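Local coordinates for protein arginyl-trna synthetase (Thermus thermophilus, PDB 1IQ0) that probably joins L-arginine to tRNA(Arg) at the expense of ATP, as a monomeric class I aminoacyl-tRNA synthetase, at residues A[240-243]-A[244-247]; A[528-531]-A[532-536]. All coordinates share one frame; numbering follows the deposited sequence.

Interaction 1: residues A[240-243]-A[244-247]; sequences ESDI and VRAG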
loop_
_atom_site.group_PDB
_atom_site.type_symbol
_atom_site.label_atom_id
_atom_site.label_comp_id
_atom_site.label_asym_id
_atom_site.label_seq_id
_atom_site.Cartn_x
_atom_site.Cartn_y
_atom_site.Cartn_z
ATOM N N GLU A 240 2.704 -23.092 -3.677
ATOM C CA GLU A 240 4.020 -23.628 -3.986
ATOM C C GLU A 240 3.916 -24.991 -4.688
ATOM O O GLU A 240 4.630 -25.246 -5.662
ATOM C CB GLU A 240 4.842 -23.756 -2.696
ATOM C CG GLU A 240 6.236 -24.356 -2.886
ATOM C CD GLU A 240 7.107 -23.544 -3.834
ATOM O OE1 GLU A 240 7.008 -22.300 -3.836
ATOM O OE2 GLU A 240 7.906 -24.146 -4.569
ATOM N N SER A 241 3.039 -25.872 -4.203
ATOM C CA SER A 241 2.891 -27.187 -4.837
ATOM C C SER A 241 2.449 -27.077 -6.298
ATOM O O SER A 241 2.809 -27.922 -7.119
ATOM C CB SER A 241 1.917 -28.082 -4.050
ATOM O OG SER A 241 0.644 -27.489 -3.904
ATOM N N ASP A 242 1.667 -26.052 -6.629
ATOM C CA ASP A 242 1.251 -25.857 -8.023
ATOM C C ASP A 242 2.432 -25.296 -8.820
ATOM O O ASP A 242 2.587 -25.588 -10.005
ATOM C CB ASP A 242 0.059 -24.900 -8.111
ATOM C CG ASP A 242 -1.223 -25.529 -7.592
ATOM O OD1 ASP A 242 -2.020 -24.824 -6.932
ATOM O OD2 ASP A 242 -1.432 -26.728 -7.851
ATOM N N ILE A 243 3.266 -24.488 -8.167
ATOM C CA ILE A 243 4.442 -23.927 -8.829
ATOM C C ILE A 243 5.386 -25.078 -9.209
ATOM O O ILE A 243 6.023 -25.053 -10.261
ATOM C CB ILE A 243 5.181 -22.914 -7.907
ATOM C CG1 ILE A 243 4.423 -21.582 -7.890
ATOM C CG2 ILE A 243 6.623 -22.724 -8.373
ATOM C CD1 ILE A 243 5.077 -20.483 -7.023
ATOM N N VAL A 244 5.464 -26.089 -8.347
ATOM C CA VAL A 244 6.310 -27.252 -8.605
ATOM C C VAL A 244 5.751 -28.059 -9.785
ATOM O O VAL A 244 6.491 -28.425 -10.700
ATOM C CB VAL A 244 6.409 -28.164 -7.342
ATOM C CG1 VAL A 244 7.085 -29.509 -7.694
ATOM C CG2 VAL A 244 7.216 -27.449 -6.252
ATOM N N ARG A 245 4.446 -28.317 -9.772
ATOM C CA ARG A 245 3.808 -29.071 -10.849
ATOM C C ARG A 245 3.955 -28.356 -12.192
ATOM O O ARG A 245 4.113 -28.999 -13.232
ATOM C CB ARG A 245 2.311 -29.287 -10.555
ATOM C CG ARG A 245 1.632 -30.297 -11.500
ATOM C CD ARG A 245 0.139 -30.501 -11.211
ATOM N NE ARG A 245 -0.145 -30.528 -9.776
ATOM C CZ ARG A 245 -0.407 -29.444 -9.042
ATOM N NH1 ARG A 245 -0.430 -28.240 -9.614
ATOM N NH2 ARG A 245 -0.626 -29.557 -7.735
ATOM N N ALA A 246 3.900 -27.028 -12.162
ATOM C CA ALA A 246 4.023 -26.212 -13.369
ATOM C C ALA A 246 5.439 -26.250 -13.928
ATOM O O ALA A 246 5.684 -25.774 -15.031
ATOM C CB ALA A 246 3.629 -24.770 -13.065
ATOM N N GLY A 247 6.367 -26.818 -13.163
ATOM C CA GLY A 247 7.753 -26.902 -13.599
ATOM C C GLY A 247 8.419 -25.555 -13.863
ATOM O O GLY A 247 9.323 -25.473 -14.694
#
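Asp242 and Arg245, three residues apart on one short helix, form a salt bridge in which a single carboxylate oxygen takes both terminal nitrogens of the guanidinium. Asp242 OD2 lies 2.5 Å from Arg245 NH1, with an N-H...O angle of 149°; the bond from Arg245 NH2 to the same oxygen is weak and bent. OD2 receives NH1 on its anti lone pair and sits at the guanidinium edge, near its plane. One oxygen serves both nitrogens and the two flat groups are turned 55° apart, unlike a coplanar, two-oxygen pairing. The arginine chain runs extended through chi2 and then bends at chi3 (-40°), which brings its end back alongside the aspartate. Ser241 O lies over one guanidinium face, 3.6 Å above the plane and towards the rim. The other aspartate oxygen, OD1, is held by Arg213 and Ser335, which makes Asp242 a bridge between two arginines and probably favours its charged form.

Backbone i to i+4 bonds of 2.9 to 3.1 Å form the helical frame, from Val244 N to Glu240 O, Arg245 N to Ser241 O and Ala246 N to Asp242 O. The helix stops in a Schellman motif at Gly247, whose positive phi suits glycine and which is also the N-cap of helix 248-256.

Val244 lays its CG2 methyl 3.4 Å from Glu240 O and beside the carboxylate oxygen OE2 of Glu240; OE1 is bonded to Tyr148 and OE2 is paired with Lys304.

Helix 240-245 directly follows strand 236-239 of the mixed sheet in the catalytic domain. Glu240 bonds through its backbone to Ile149 at the end of neighbouring strand 141-149, Ser241 OG reaches Asp151 just beyond, and Arg245 touches Pro337.

Interaction 2: residues A[528-531]-A[532-536]; sequences LAQY and LLDLA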
loop_
_atom_site.group_PDB
_atom_site.type_symbol
_atom_site.label_atom_id
_atom_site.label_comp_id
_atom_site.label_asym_id
_atom_site.label_seq_id
_atom_site.Cartn_x
_atom_site.Cartn_y
_atom_site.Cartn_z
ATOM N N LEU A 528 -0.324 9.724 1.332
ATOM C CA LEU A 528 -1.761 9.955 1.280
ATOM C C LEU A 528 -2.265 10.078 2.712
ATOM O O LEU A 528 -3.089 10.934 3.023
ATOM C CB LEU A 528 -2.480 8.790 0.603
ATOM C CG LEU A 528 -3.830 9.057 -0.079
ATOM C CD1 LEU A 528 -4.714 7.843 0.118
ATOM C CD2 LEU A 528 -4.509 10.299 0.471
ATOM N N ALA A 529 -1.763 9.202 3.577
ATOM C CA ALA A 529 -2.152 9.200 4.974
ATOM C C ALA A 529 -1.866 10.564 5.581
ATOM O O ALA A 529 -2.715 11.135 6.255
ATOM C CB ALA A 529 -1.385 8.114 5.731
ATOM N N GLN A 530 -0.669 11.084 5.328
ATOM C CA GLN A 530 -0.280 12.380 5.860
ATOM C C GLN A 530 -1.169 13.488 5.283
ATOM O O GLN A 530 -1.554 14.409 5.994
ATOM C CB GLN A 530 1.192 12.659 5.551
ATOM C CG GLN A 530 1.727 13.957 6.142
ATOM C CD GLN A 530 1.509 14.050 7.645
ATOM O OE1 GLN A 530 1.915 13.161 8.402
ATOM N NE2 GLN A 530 0.862 15.127 8.084
ATOM N N TYR A 531 -1.497 13.401 3.998
ATOM C CA TYR A 531 -2.365 14.408 3.399
ATOM C C TYR A 531 -3.723 14.431 4.106
ATOM O O TYR A 531 -4.300 15.498 4.328
ATOM C CB TYR A 531 -2.617 14.129 1.912
ATOM C CG TYR A 531 -3.724 15.002 1.355
ATOM C CD1 TYR A 531 -3.513 16.365 1.120
ATOM C CD2 TYR A 531 -5.005 14.489 1.133
ATOM C CE1 TYR A 531 -4.555 17.198 0.679
ATOM C CE2 TYR A 531 -6.055 15.315 0.694
ATOM C CZ TYR A 531 -5.817 16.669 0.472
ATOM O OH TYR A 531 -6.838 17.497 0.046
ATOM N N LEU A 532 -4.235 13.252 4.441
ATOM C CA LEU A 532 -5.532 13.160 5.100
ATOM C C LEU A 532 -5.506 13.781 6.493
ATOM O O LEU A 532 -6.491 14.372 6.925
ATOM C CB LEU A 532 -5.995 11.704 5.167
ATOM C CG LEU A 532 -6.311 11.065 3.806
ATOM C CD1 LEU A 532 -6.810 9.639 4.023
ATOM C CD2 LEU A 532 -7.367 11.886 3.069
ATOM N N LEU A 533 -4.384 13.644 7.193
ATOM C CA LEU A 533 -4.247 14.239 8.516
ATOM C C LEU A 533 -4.292 15.755 8.347
ATOM O O LEU A 533 -4.999 16.448 9.081
ATOM C CB LEU A 533 -2.918 13.836 9.164
ATOM C CG LEU A 533 -2.870 12.445 9.803
ATOM C CD1 LEU A 533 -1.477 12.165 10.356
ATOM C CD2 LEU A 533 -3.899 12.378 10.924
ATOM N N ASP A 534 -3.537 16.261 7.372
ATOM C CA ASP A 534 -3.500 17.692 7.107
ATOM C C ASP A 534 -4.868 18.245 6.699
ATOM O O ASP A 534 -5.261 19.323 7.136
ATOM C CB ASP A 534 -2.478 18.011 6.011
ATOM C CG ASP A 534 -1.050 17.669 6.416
ATOM O OD1 ASP A 534 -0.756 17.651 7.629
ATOM O OD2 ASP A 534 -0.212 17.440 5.523
ATOM N N LEU A 535 -5.589 17.510 5.857
ATOM C CA LEU A 535 -6.893 17.972 5.409
ATOM C C LEU A 535 -7.886 17.968 6.568
ATOM O O LEU A 535 -8.691 18.891 6.710
ATOM C CB LEU A 535 -7.419 17.101 4.269
ATOM C CG LEU A 535 -8.740 17.602 3.665
ATOM C CD1 LEU A 535 -8.557 19.031 3.099
ATOM C CD2 LEU A 535 -9.191 16.650 2.574
ATOM N N ALA A 536 -7.824 16.932 7.398
ATOM C CA ALA A 536 -8.718 16.838 8.537
ATOM C C ALA A 536 -8.410 17.975 9.510
ATOM O O ALA A 536 -9.320 18.530 10.133
ATOM C CB ALA A 536 -8.560 15.488 9.222
#
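Tyr531 and Leu535, one helical turn apart, lie side by side and point the same way. Leu535 CB sits over one face of the phenol ring, 4.1 Å above its plane and offset towards the rim, while Leu535 CD2 comes 3.9 Å from Tyr531 CE2. With CG anti to the backbone N in both residues, the ring and the isobutyl group can run out together. Leu532 approaches the ring from another direction, crossing it at about a right angle, with its CD2 4.0 Å from Tyr531 CD2. Leu532 also meets Leu528, its CG lying 3.9 Å from Leu528 CD2.

The polar side-chain contact is Gln530 with Asp534. Gln530 NE2 gives a weak hydrogen bond to Asp534 OD1, 3.0 Å long and bent to 133°, the amide and carboxylate planes being 48° apart. A bend at chi2 (55°) carries the glutamine amide forward along the helix to meet the acid.

Four successive i to i+4 backbone bonds run through the turn, the straightest being Asp534 N to Gln530 O.

The chemistry divides helix 525-544 into two kinds of surface. Leu532 and Leu535 pack on helix 562-583 of the same anticodon-binding domain, while Leu533 faces helix 470-487 and also helix 430-448, whose sequence belongs to the catalytic family. Tyr531 lies at the margin, its hydroxyl tied to Asp508 O. Gln530 and Asp534 are exposed, and their bent, weak bond probably adds little to a helix already secured by its backbone and apolar faces.

In the fold
Interaction 1 comes first along the chain, in the catalytic domain, and interaction 2 follows nearly 300 residues later in the DALR anticodon-binding domain. Their centres are 44 Å apart, their nearest atoms about 31 Å, and they lie on opposite sides of the chain's centre, so neither touches the other. The settings differ: helix 240-245 is a short element immediately after strand 236-239 of the mixed sheet, whereas 528-536 is an internal part of the long helix 525-544 in a mainly helical bundle. Together they sample two separate modules of this synthetase, the one for aminoacylation chemistry and the one that, in this family, meets the tRNA anticodon.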